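Manganese-dependent inorganic pyrophosphatase (Methanocaldococcus jannaschii, PDB 2EB0) catalyses the hydrolysis of diphosphate to two phosphates as a manganese-dependent family II inorganic pyrophosphatase. Local coordinates at residues B[197-202]-B[234-239]; B[228-233]-B[251-256]. All blocks are in the same frame, centred on the assembly; numbering follows the deposited sequence.

Contact 1: B[197-202]-B[234-239]; sequences EIINMD and YKLLEE
A backbone hydrogen bond of 2.9 Å from M201 N to E197 O winds the helical turn that presents I199 to L236 and L237, and an equal bond of 2.9 Å from E238 N to Y234 O does the same for the two leucines. The example is helix-on-helix packing in the DHHA2 domain: helix 195-201 lies against helix 230-243 through three aliphatic side chains, with no polar bond between the two segments. I199 supplies the projecting group. Its chain is extended beyond CB (chi2 173°), which carries the terminal CD1 across to the other helix, where it meets the base of one leucine and the branch of the next. I199 CD1 approaches L236 CB at 3.5 Å, the two side chains meeting at a slant, and lies 3.6 Å from L237 CD2. I199 and L237 run past each other in opposite senses, so that L237 CD2 lies along the I199 chain, near CG1, CG2 and CD1. Placing CG beside the backbone N of L237 (chi1 -66°) bends a side chain that leaves its own backbone obliquely back toward I199. The same leucine also packs on L264, V266 and F251 of the neighbouring strands, while I198 rests on V218 and F251, so both helices are seated on the mixed sheet. The branch of I199 sits around a single methyl: L237 CD2 lies 3.8 Å from I199 CG1 and 3.9 Å from I199 CG2.

Contact 2: B[228-233]-B[251-256]; sequences SKKEDI and FLITDI
The ring of F251 is the flat group of this contact, and the I233 methyl comes to it obliquely, with I233 CG2 4.5 Å from F251 CD2. This is a loose apolar touch rather than a stack. Beyond the two segments F251 also packs on I198 and L237 of the two helices and on V218 and L264 of the strands on either side. Two residues further along strand 248-255, I253 points to the same helix and meets K230, about one helical turn before I233. The spacing matches: the CA atoms of K230 and I253 are 9.0 Å apart, those of I233 and F251 9.2 Å. K230 does not leave its helix in the direction of the strand; bends late in its chain (chi3 -54°, chi4 -61°) bring the end over, and K230 NZ comes to rest 3.4 Å from I253 CD1, the two side chains crossing at about a right angle. That ammonium group is held by a salt bridge to E262, whose backbone is hydrogen-bonded to I253, so the charge is answered from the adjacent strand while its flank lies on a methyl group. A backbone bond of 2.8 Å from I233 N to K229 O spans the turn that carries K230 and I233. Strands 211-220 and 248-255 are parallel neighbours joined through helix 230-243, and a helix laid on the sheet in this way is characteristic of a beta-alpha-beta crossover.

Contacts 1 and 2 have centres 10 Å apart and share helix 230-243, whose first turn serves contact 2 and whose next turns serve contact 1. Their segments alternate along the chain, in the order 197-202, 228-233, 234-239, 251-256, all within the DHHA2 domain. They also touch directly: I199 CD1 lies 3.6 Å from I233 O, and L237 CD1 lies 3.6 Å from F251 CB. Helix 195-201, helix 230-243 and strand 248-255 therefore pack against one another on one face of the mixed sheet. Both contacts lie away from the manganese sites and join two helices to one strand within this domain.

Contact 1: B[197-202]-B[234-239]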
loop_
_atom_site.group_PDB
_atom_site.type_symbol
_atom_site.label_atom_id
_atom_site.label_comp_id
_atom_site.label_asym_id
_atom_site.label_seq_id
_atom_site.Cartn_x
_atom_site.Cartn_y
_atom_site.Cartn_z
ATOM N N GLU B 197 25.060 -21.140 6.047
ATOM C CA GLU B 197 25.012 -20.179 4.941
ATOM C C GLU B 197 23.733 -20.315 4.112
ATOM O O GLU B 197 23.138 -19.322 3.679
ATOM C CB GLU B 197 26.231 -20.364 4.038
ATOM C CG GLU B 197 27.562 -20.132 4.740
ATOM C CD GLU B 197 28.748 -20.539 3.882
ATOM O OE1 GLU B 197 28.914 -21.750 3.616
ATOM O OE2 GLU B 197 29.510 -19.646 3.466
ATOM N N ILE B 198 23.314 -21.553 3.893
ATOM C CA ILE B 198 22.103 -21.837 3.134
ATOM C C ILE B 198 20.878 -21.282 3.850
ATOM O O ILE B 198 19.944 -20.789 3.223
ATOM C CB ILE B 198 21.930 -23.354 2.951
ATOM C CG1 ILE B 198 23.055 -23.888 2.060
ATOM C CG2 ILE B 198 20.568 -23.657 2.359
ATOM C CD1 ILE B 198 23.077 -25.371 1.940
ATOM N N ILE B 199 20.897 -21.355 5.172
ATOM C CA ILE B 199 19.792 -20.873 5.972
ATOM C C ILE B 199 19.653 -19.358 5.945
ATOM O O ILE B 199 18.560 -18.830 5.760
ATOM C CB ILE B 199 19.941 -21.342 7.431
ATOM C CG1 ILE B 199 19.495 -22.798 7.538
ATOM C CG2 ILE B 199 19.138 -20.444 8.368
ATOM C CD1 ILE B 199 19.758 -23.416 8.883
ATOM N N ASN B 200 20.765 -18.660 6.111
ATOM C CA ASN B 200 20.734 -17.206 6.143
ATOM C C ASN B 200 20.718 -16.509 4.792
ATOM O O ASN B 200 20.344 -15.341 4.702
ATOM C CB ASN B 200 21.916 -16.685 6.966
ATOM C CG ASN B 200 21.841 -17.106 8.422
ATOM O OD1 ASN B 200 20.776 -17.063 9.040
ATOM N ND2 ASN B 200 22.978 -17.498 8.981
ATOM N N MET B 201 21.116 -17.217 3.743
ATOM C CA MET B 201 21.166 -16.617 2.420
ATOM C C MET B 201 19.872 -15.929 1.996
ATOM O O MET B 201 19.905 -14.828 1.456
ATOM C CB MET B 201 21.545 -17.670 1.375
ATOM C CG MET B 201 21.979 -17.078 0.043
ATOM S SD MET B 201 23.449 -16.020 0.197
ATOM C CE MET B 201 24.730 -17.263 0.288
ATOM N N ASP B 202 18.734 -16.565 2.242
ATOM C CA ASP B 202 17.462 -15.980 1.828
ATOM C C ASP B 202 16.349 -16.204 2.842
ATOM O O ASP B 202 15.271 -16.679 2.503
ATOM C CB ASP B 202 17.068 -16.552 0.459
ATOM C CG ASP B 202 15.786 -15.957 -0.082
ATOM O OD1 ASP B 202 15.596 -14.730 0.038
ATOM O OD2 ASP B 202 14.973 -16.717 -0.645
ATOM N N TYR B 234 17.945 -28.721 9.498
ATOM C CA TYR B 234 16.816 -28.779 10.422
ATOM C C TYR B 234 17.246 -28.493 11.862
ATOM O O TYR B 234 16.597 -27.720 12.575
ATOM C CB TYR B 234 16.129 -30.145 10.370
ATOM C CG TYR B 234 14.772 -30.124 11.037
ATOM C CD1 TYR B 234 13.677 -29.525 10.407
ATOM C CD2 TYR B 234 14.591 -30.643 12.323
ATOM C CE1 TYR B 234 12.442 -29.438 11.038
ATOM C CE2 TYR B 234 13.355 -30.559 12.965
ATOM C CZ TYR B 234 12.287 -29.955 12.316
ATOM O OH TYR B 234 11.066 -29.855 12.941
ATOM N N LYS B 235 18.333 -29.126 12.290
ATOM C CA LYS B 235 18.838 -28.919 13.641
ATOM C C LYS B 235 19.077 -27.428 13.863
ATOM O O LYS B 235 18.614 -26.854 14.859
ATOM C CB LYS B 235 20.143 -29.692 13.856
ATOM C CG LYS B 235 20.686 -29.581 15.276
ATOM C CD LYS B 235 22.036 -30.269 15.442
ATOM C CE LYS B 235 21.941 -31.776 15.267
ATOM N NZ LYS B 235 23.274 -32.422 15.446
ATOM N N LEU B 236 19.785 -26.795 12.925
ATOM C CA LEU B 236 20.059 -25.371 13.043
ATOM C C LEU B 236 18.761 -24.563 13.103
ATOM O O LEU B 236 18.658 -23.588 13.856
ATOM C CB LEU B 236 20.944 -24.892 11.885
ATOM C CG LEU B 236 22.407 -25.374 11.898
ATOM C CD1 LEU B 236 23.137 -24.871 10.659
ATOM C CD2 LEU B 236 23.111 -24.870 13.138
ATOM N N LEU B 237 17.761 -24.966 12.328
ATOM C CA LEU B 237 16.496 -24.242 12.339
ATOM C C LEU B 237 15.780 -24.409 13.684
ATOM O O LEU B 237 15.036 -23.525 14.114
ATOM C CB LEU B 237 15.602 -24.711 11.185
ATOM C CG LEU B 237 16.083 -24.400 9.752
ATOM C CD1 LEU B 237 15.043 -24.882 8.758
ATOM C CD2 LEU B 237 16.308 -22.908 9.569
ATOM N N GLU B 238 16.014 -25.539 14.347
ATOM C CA GLU B 238 15.396 -25.795 15.640
ATOM C C GLU B 238 16.005 -24.869 16.670
ATOM O O GLU B 238 15.318 -24.384 17.567
ATOM C CB GLU B 238 15.606 -27.250 16.065
ATOM C CG GLU B 238 14.770 -28.244 15.280
ATOM C CD GLU B 238 14.905 -29.665 15.795
ATOM O OE1 GLU B 238 16.020 -30.225 15.727
ATOM O OE2 GLU B 238 13.895 -30.226 16.268
ATOM N N GLU B 239 17.304 -24.628 16.523
ATOM C CA GLU B 239 18.051 -23.749 17.415
ATOM C C GLU B 239 17.652 -22.302 17.178
ATOM O O GLU B 239 17.471 -21.535 18.122
ATOM C CB GLU B 239 19.557 -23.906 17.176
ATOM C CG GLU B 239 20.136 -25.218 17.673
ATOM C CD GLU B 239 20.144 -25.311 19.188
ATOM O OE1 GLU B 239 20.539 -26.370 19.719
ATOM O OE2 GLU B 239 19.761 -24.323 19.849
#

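Contact 2: B[228-233]-B[251-256]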
loop_
_atom_site.group_PDB
_atom_site.type_symbol
_atom_site.label_atom_id
_atom_site.label_comp_id
_atom_site.label_asym_id
_atom_site.label_seq_id
_atom_site.Cartn_x
_atom_site.Cartn_y
_atom_site.Cartn_z
ATOM N N SER B 228 21.226 -33.831 1.374
ATOM C CA SER B 228 22.268 -34.447 2.187
ATOM C C SER B 228 22.653 -33.544 3.359
ATOM O O SER B 228 23.447 -33.929 4.218
ATOM C CB SER B 228 23.507 -34.739 1.331
ATOM O OG SER B 228 24.100 -33.545 0.845
ATOM N N LYS B 229 22.091 -32.340 3.381
ATOM C CA LYS B 229 22.359 -31.378 4.443
ATOM C C LYS B 229 21.061 -31.068 5.183
ATOM O O LYS B 229 21.059 -30.348 6.179
ATOM C CB LYS B 229 22.932 -30.090 3.848
ATOM C CG LYS B 229 24.260 -30.270 3.140
ATOM C CD LYS B 229 24.696 -28.986 2.443
ATOM C CE LYS B 229 25.991 -29.178 1.665
ATOM N NZ LYS B 229 26.329 -27.984 0.836
ATOM N N LYS B 230 19.962 -31.631 4.689
ATOM C CA LYS B 230 18.631 -31.429 5.269
ATOM C C LYS B 230 18.613 -31.593 6.794
ATOM O O LYS B 230 18.064 -30.755 7.516
ATOM C CB LYS B 230 17.642 -32.416 4.639
ATOM C CG LYS B 230 16.173 -32.057 4.823
ATOM C CD LYS B 230 15.251 -33.199 4.416
ATOM C CE LYS B 230 15.525 -33.694 3.000
ATOM N NZ LYS B 230 15.315 -32.645 1.965
ATOM N N GLU B 231 19.214 -32.680 7.267
ATOM C CA GLU B 231 19.287 -32.991 8.690
ATOM C C GLU B 231 19.962 -31.866 9.466
ATOM O O GLU B 231 19.382 -31.298 10.395
ATOM C CB GLU B 231 20.059 -34.296 8.884
ATOM C CG GLU B 231 20.258 -34.723 10.324
ATOM C CD GLU B 231 21.059 -36.012 10.432
ATOM O OE1 GLU B 231 21.326 -36.457 11.568
ATOM O OE2 GLU B 231 21.420 -36.579 9.379
ATOM N N ASP B 232 21.188 -31.538 9.078
ATOM C CA ASP B 232 21.926 -30.480 9.749
ATOM C C ASP B 232 21.174 -29.160 9.678
ATOM O O ASP B 232 21.154 -28.403 10.655
ATOM C CB ASP B 232 23.316 -30.314 9.130
ATOM C CG ASP B 232 24.186 -31.539 9.317
ATOM O OD1 ASP B 232 24.271 -32.039 10.462
ATOM O OD2 ASP B 232 24.790 -31.997 8.323
ATOM N N ILE B 233 20.561 -28.885 8.525
ATOM C CA ILE B 233 19.798 -27.649 8.342
ATOM C C ILE B 233 18.636 -27.596 9.333
ATOM O O ILE B 233 18.382 -26.555 9.952
ATOM C CB ILE B 233 19.243 -27.524 6.893
ATOM C CG1 ILE B 233 20.393 -27.255 5.914
ATOM C CG2 ILE B 233 18.228 -26.392 6.813
ATOM C CD1 ILE B 233 19.970 -27.160 4.468
ATOM N N PHE B 251 11.188 -23.717 5.903
ATOM C CA PHE B 251 12.304 -23.559 4.985
ATOM C C PHE B 251 11.962 -24.306 3.714
ATOM O O PHE B 251 11.727 -25.519 3.737
ATOM C CB PHE B 251 13.587 -24.130 5.559
ATOM C CG PHE B 251 14.812 -23.692 4.817
ATOM C CD1 PHE B 251 15.359 -22.436 5.043
ATOM C CD2 PHE B 251 15.398 -24.519 3.862
ATOM C CE1 PHE B 251 16.473 -22.006 4.331
ATOM C CE2 PHE B 251 16.510 -24.097 3.143
ATOM C CZ PHE B 251 17.049 -22.835 3.380
ATOM N N LEU B 252 11.946 -23.574 2.608
ATOM C CA LEU B 252 11.599 -24.148 1.320
ATOM C C LEU B 252 12.786 -24.623 0.495
ATOM O O LEU B 252 13.623 -23.820 0.066
ATOM C CB LEU B 252 10.807 -23.127 0.498
ATOM C CG LEU B 252 9.577 -22.540 1.187
ATOM C CD1 LEU B 252 9.017 -21.395 0.355
ATOM C CD2 LEU B 252 8.540 -23.627 1.414
ATOM N N ILE B 253 12.869 -25.935 0.289
ATOM C CA ILE B 253 13.918 -26.488 -0.556
ATOM C C ILE B 253 13.203 -26.545 -1.900
ATOM O O ILE B 253 12.451 -27.473 -2.167
ATOM C CB ILE B 253 14.318 -27.901 -0.131
ATOM C CG1 ILE B 253 14.919 -27.862 1.274
ATOM C CG2 ILE B 253 15.319 -28.474 -1.127
ATOM C CD1 ILE B 253 15.291 -29.241 1.833
ATOM N N THR B 254 13.412 -25.524 -2.720
ATOM C CA THR B 254 12.744 -25.421 -4.012
ATOM C C THR B 254 13.456 -26.118 -5.180
ATOM O O THR B 254 14.598 -25.808 -5.536
ATOM C CB THR B 254 12.492 -23.930 -4.341
ATOM O OG1 THR B 254 11.642 -23.372 -3.329
ATOM C CG2 THR B 254 11.832 -23.762 -5.699
ATOM N N ASP B 255 12.759 -27.084 -5.758
ATOM C CA ASP B 255 13.278 -27.844 -6.882
ATOM C C ASP B 255 12.887 -27.091 -8.149
ATOM O O ASP B 255 11.751 -27.165 -8.602
ATOM C CB ASP B 255 12.661 -29.236 -6.871
ATOM C CG ASP B 255 13.216 -30.127 -7.952
ATOM O OD1 ASP B 255 13.682 -31.233 -7.600
ATOM O OD2 ASP B 255 13.184 -29.728 -9.143
ATOM N N ILE B 256 13.834 -26.362 -8.716
ATOM C CA ILE B 256 13.557 -25.575 -9.907
ATOM C C ILE B 256 12.973 -26.378 -11.064
ATOM O O ILE B 256 12.064 -25.910 -11.729
ATOM C CB ILE B 256 14.825 -24.817 -10.365
ATOM C CG1 ILE B 256 15.193 -23.766 -9.310
ATOM C CG2 ILE B 256 14.587 -24.147 -11.719
ATOM C CD1 ILE B 256 16.548 -23.136 -9.511
#